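Local coordinates for protein 5'-tyrosyl-DNA phosphodiesterase (Caenorhabditis elegans, PDB 4FVA) that belongs to the endonuclease/exonuclease/phosphatase family with a DNase I-like fold and holds a magnesium ion, at residues Leu67-Tyr72 with Phe89-His94. Residues are numbered along the deposited sequence; the frame is centred on the assembly and turned at random.
With EDO (1,2-ethanediol), chain H.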
loop_
_atom_site.group_PDB
_atom_site.type_symbol
_atom_site.label_atom_id
_atom_site.label_comp_id
_atom_site.label_asym_id
_atom_site.label_seq_id
_atom_site.Cartn_x
_atom_site.Cartn_y
_atom_site.Cartn_z
ATOM N N LEU A 67 -18.862 1.355 1.409
ATOM C CA LEU A 67 -18.235 0.762 2.602
ATOM C C LEU A 67 -17.091 1.616 3.180
ATOM O O LEU A 67 -16.734 1.482 4.357
ATOM C CB LEU A 67 -17.683 -0.630 2.271
ATOM C CG LEU A 67 -18.608 -1.848 2.223
ATOM C CD1 LEU A 67 -19.894 -1.540 1.468
ATOM C CD2 LEU A 67 -17.881 -3.051 1.594
ATOM N N TYR A 68 -16.500 2.454 2.330
ATOM C CA TYR A 68 -15.308 3.222 2.660
ATOM C C TYR A 68 -15.432 4.679 2.251
ATOM O O TYR A 68 -16.181 4.999 1.323
ATOM C CB TYR A 68 -14.086 2.643 1.914
ATOM C CG TYR A 68 -13.688 1.245 2.320
ATOM C CD1 TYR A 68 -12.834 1.042 3.395
ATOM C CD2 TYR A 68 -14.123 0.132 1.605
ATOM C CE1 TYR A 68 -12.440 -0.233 3.763
ATOM C CE2 TYR A 68 -13.734 -1.157 1.975
ATOM C CZ TYR A 68 -12.900 -1.322 3.058
ATOM O OH TYR A 68 -12.495 -2.570 3.450
ATOM N N LYS A 69 -14.691 5.559 2.917
ATOM C CA LYS A 69 -14.380 6.857 2.313
ATOM C C LYS A 69 -13.184 6.650 1.365
ATOM O O LYS A 69 -12.210 5.970 1.726
ATOM C CB LYS A 69 -14.018 7.896 3.371
ATOM C CG LYS A 69 -15.158 8.288 4.327
ATOM C CD LYS A 69 -14.613 9.152 5.480
ATOM C CE LYS A 69 -15.757 9.676 6.339
ATOM N NZ LYS A 69 -15.259 10.353 7.559
ATOM N N ILE A 70 -13.260 7.194 0.154
ATOM C CA ILE A 70 -12.199 6.981 -0.832
ATOM C C ILE A 70 -11.502 8.303 -1.163
ATOM O O ILE A 70 -12.151 9.282 -1.560
ATOM C CB ILE A 70 -12.751 6.384 -2.141
ATOM C CG1 ILE A 70 -13.569 5.121 -1.867
ATOM C CG2 ILE A 70 -11.617 6.107 -3.141
ATOM C CD1 ILE A 70 -14.152 4.528 -3.116
ATOM N N TYR A 71 -10.175 8.319 -1.025
ATOM C CA TYR A 71 -9.370 9.487 -1.362
ATOM C C TYR A 71 -8.372 9.116 -2.449
ATOM O O TYR A 71 -7.541 8.232 -2.255
ATOM C CB TYR A 71 -8.673 10.079 -0.113
ATOM C CG TYR A 71 -9.688 10.576 0.895
ATOM C CD1 TYR A 71 -10.164 11.877 0.819
ATOM C CD2 TYR A 71 -10.216 9.737 1.860
ATOM C CE1 TYR A 71 -11.129 12.341 1.690
ATOM C CE2 TYR A 71 -11.177 10.188 2.747
ATOM C CZ TYR A 71 -11.626 11.502 2.641
ATOM O OH TYR A 71 -12.571 11.980 3.497
ATOM N N TYR A 72 -8.498 9.773 -3.602
ATOM C CA TYR A 72 -7.608 9.552 -4.739
ATOM C C TYR A 72 -6.499 10.587 -4.737
ATOM O O TYR A 72 -6.753 11.760 -4.486
ATOM C CB TYR A 72 -8.384 9.607 -6.068
ATOM C CG TYR A 72 -9.424 8.508 -6.229
ATOM C CD1 TYR A 72 -9.035 7.180 -6.395
ATOM C CD2 TYR A 72 -10.782 8.798 -6.245
ATOM C CE1 TYR A 72 -9.960 6.177 -6.543
ATOM C CE2 TYR A 72 -11.723 7.793 -6.384
ATOM C CZ TYR A 72 -11.301 6.485 -6.538
ATOM O OH TYR A 72 -12.226 5.473 -6.686
ATOM N N PHE A 89 -13.614 6.706 10.171
ATOM C CA PHE A 89 -12.367 7.462 10.170
ATOM C C PHE A 89 -12.711 8.944 9.976
ATOM O O PHE A 89 -13.320 9.328 8.977
ATOM C CB PHE A 89 -11.467 6.935 9.045
ATOM C CG PHE A 89 -10.030 7.363 9.140
ATOM C CD1 PHE A 89 -9.621 8.604 8.688
ATOM C CD2 PHE A 89 -9.085 6.508 9.682
ATOM C CE1 PHE A 89 -8.288 8.989 8.750
ATOM C CE2 PHE A 89 -7.735 6.885 9.761
ATOM C CZ PHE A 89 -7.337 8.122 9.295
ATOM N N ASP A 90 -12.327 9.770 10.941
ATOM C CA ASP A 90 -12.582 11.205 10.871
ATOM C C ASP A 90 -11.383 11.876 10.215
ATOM O O ASP A 90 -10.308 11.960 10.814
ATOM C CB ASP A 90 -12.840 11.761 12.279
ATOM C CG ASP A 90 -13.285 13.226 12.274
ATOM O OD1 ASP A 90 -13.877 13.690 11.270
ATOM O OD2 ASP A 90 -13.069 13.905 13.301
ATOM N N VAL A 91 -11.563 12.344 8.981
ATOM C CA VAL A 91 -10.456 12.907 8.210
ATOM C C VAL A 91 -10.195 14.354 8.633
ATOM O O VAL A 91 -11.129 15.156 8.734
ATOM C CB VAL A 91 -10.709 12.856 6.675
ATOM C CG1 VAL A 91 -9.574 13.558 5.894
ATOM C CG2 VAL A 91 -10.899 11.401 6.180
ATOM N N GLU A 92 -8.933 14.668 8.911
ATOM C CA GLU A 92 -8.540 16.036 9.252
ATOM C C GLU A 92 -7.834 16.719 8.066
ATOM O O GLU A 92 -8.075 17.894 7.783
ATOM C CB GLU A 92 -7.639 16.053 10.488
ATOM C CG GLU A 92 -7.236 17.458 10.923
ATOM C CD GLU A 92 -8.392 18.239 11.543
ATOM O OE1 GLU A 92 -9.175 17.641 12.318
ATOM O OE2 GLU A 92 -8.522 19.449 11.251
ATOM N N LYS A 93 -6.969 15.978 7.375
ATOM C CA LYS A 93 -6.227 16.508 6.219
ATOM C C LYS A 93 -6.011 15.450 5.145
ATOM O O LYS A 93 -5.782 14.282 5.459
ATOM C CB LYS A 93 -4.831 17.004 6.619
ATOM C CG LYS A 93 -4.749 18.231 7.508
ATOM C CD LYS A 93 -3.283 18.678 7.570
ATOM C CE LYS A 93 -3.061 19.763 8.604
ATOM N NZ LYS A 93 -3.281 19.258 9.988
ATOM N N HIS A 94 -6.043 15.864 3.882
ATOM C CA HIS A 94 -5.606 14.990 2.807
ATOM C C HIS A 94 -4.586 15.773 2.017
ATOM O O HIS A 94 -4.949 16.727 1.340
ATOM C CB HIS A 94 -6.769 14.566 1.908
ATOM C CG HIS A 94 -6.364 13.653 0.789
ATOM N ND1 HIS A 94 -6.988 13.657 -0.439
ATOM C CD2 HIS A 94 -5.385 12.716 0.711
ATOM C CE1 HIS A 94 -6.429 12.747 -1.221
ATOM N NE2 HIS A 94 -5.455 12.162 -0.549
HETATM C C1 EDO H . -15.301 -1.688 6.218
HETATM O O1 EDO H . -16.412 -0.864 5.850
HETATM C C2 EDO H . -14.551 -1.019 7.363
HETATM O O2 EDO H . -15.434 -0.128 8.054
#
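Tyr-71 and His-94 pass alongside one another, pointing opposite ways, where two edge strands of different sheets meet. Strand 68-72 is the outermost strand of its sheet, next to the antiparallel strand 80-86; strand 90-98 pairs with strand 107-115 in the facing sheet of the two-layered DNase I-like fold. The short strand segments run nearly parallel, 16° apart, with axes 10.1 Å from each other, so the gap is bridged by side chains, reaching either each other or a carbonyl oxygen across it. From its root outward, Tyr-71 meets first the imidazole: CB sits over one face of the His-94 ring in a CH-pi contact, 3.9 Å from the centroid. Next, CD1 approaches His-94 ND1, and the phenol turns its edge to the imidazole face, the planes inclined at 63° in an edge-to-face pair. On the other flank of the ring, CE2 touches Val-91 CG2; Tyr-71 CZ lies 3.6 Å from Val-91 CG2. At the tip, Tyr-71 OH reaches Val-91 CG2 at 3.2 Å, the two side chains meeting tip to tip. Val-91 CG2 stands anti to its own carbonyl carbon, which directs this methyl to the phenol. The His-94 ring edge meets Tyr-72 O, 3.4 Å from His-94 CE1 and near the ring plane, while His-94 NE2 is hydrogen-bonded to Gln-109, whose NE2 also bonds Tyr-71 O. Leu-111 of strand 107-115 touches Tyr-71, Val-91 and His-94 alike. Two residues earlier on the strand, Lys-69 stretches an extended chain past Val-91 to set Lys-69 NZ 2.6 Å from Phe-89 O, with a C=O...N angle of 158°. Asp-90 OD1, 5.2 Å from Lys-69 NZ, is not in contact but may favour the ammonium charge. Aromatic and methyl packing thus joins the sheet edges, and the one direct hydrogen bond between the segments is given by a probably charged lysine to a backbone carbonyl, without a salt bridge across the contact.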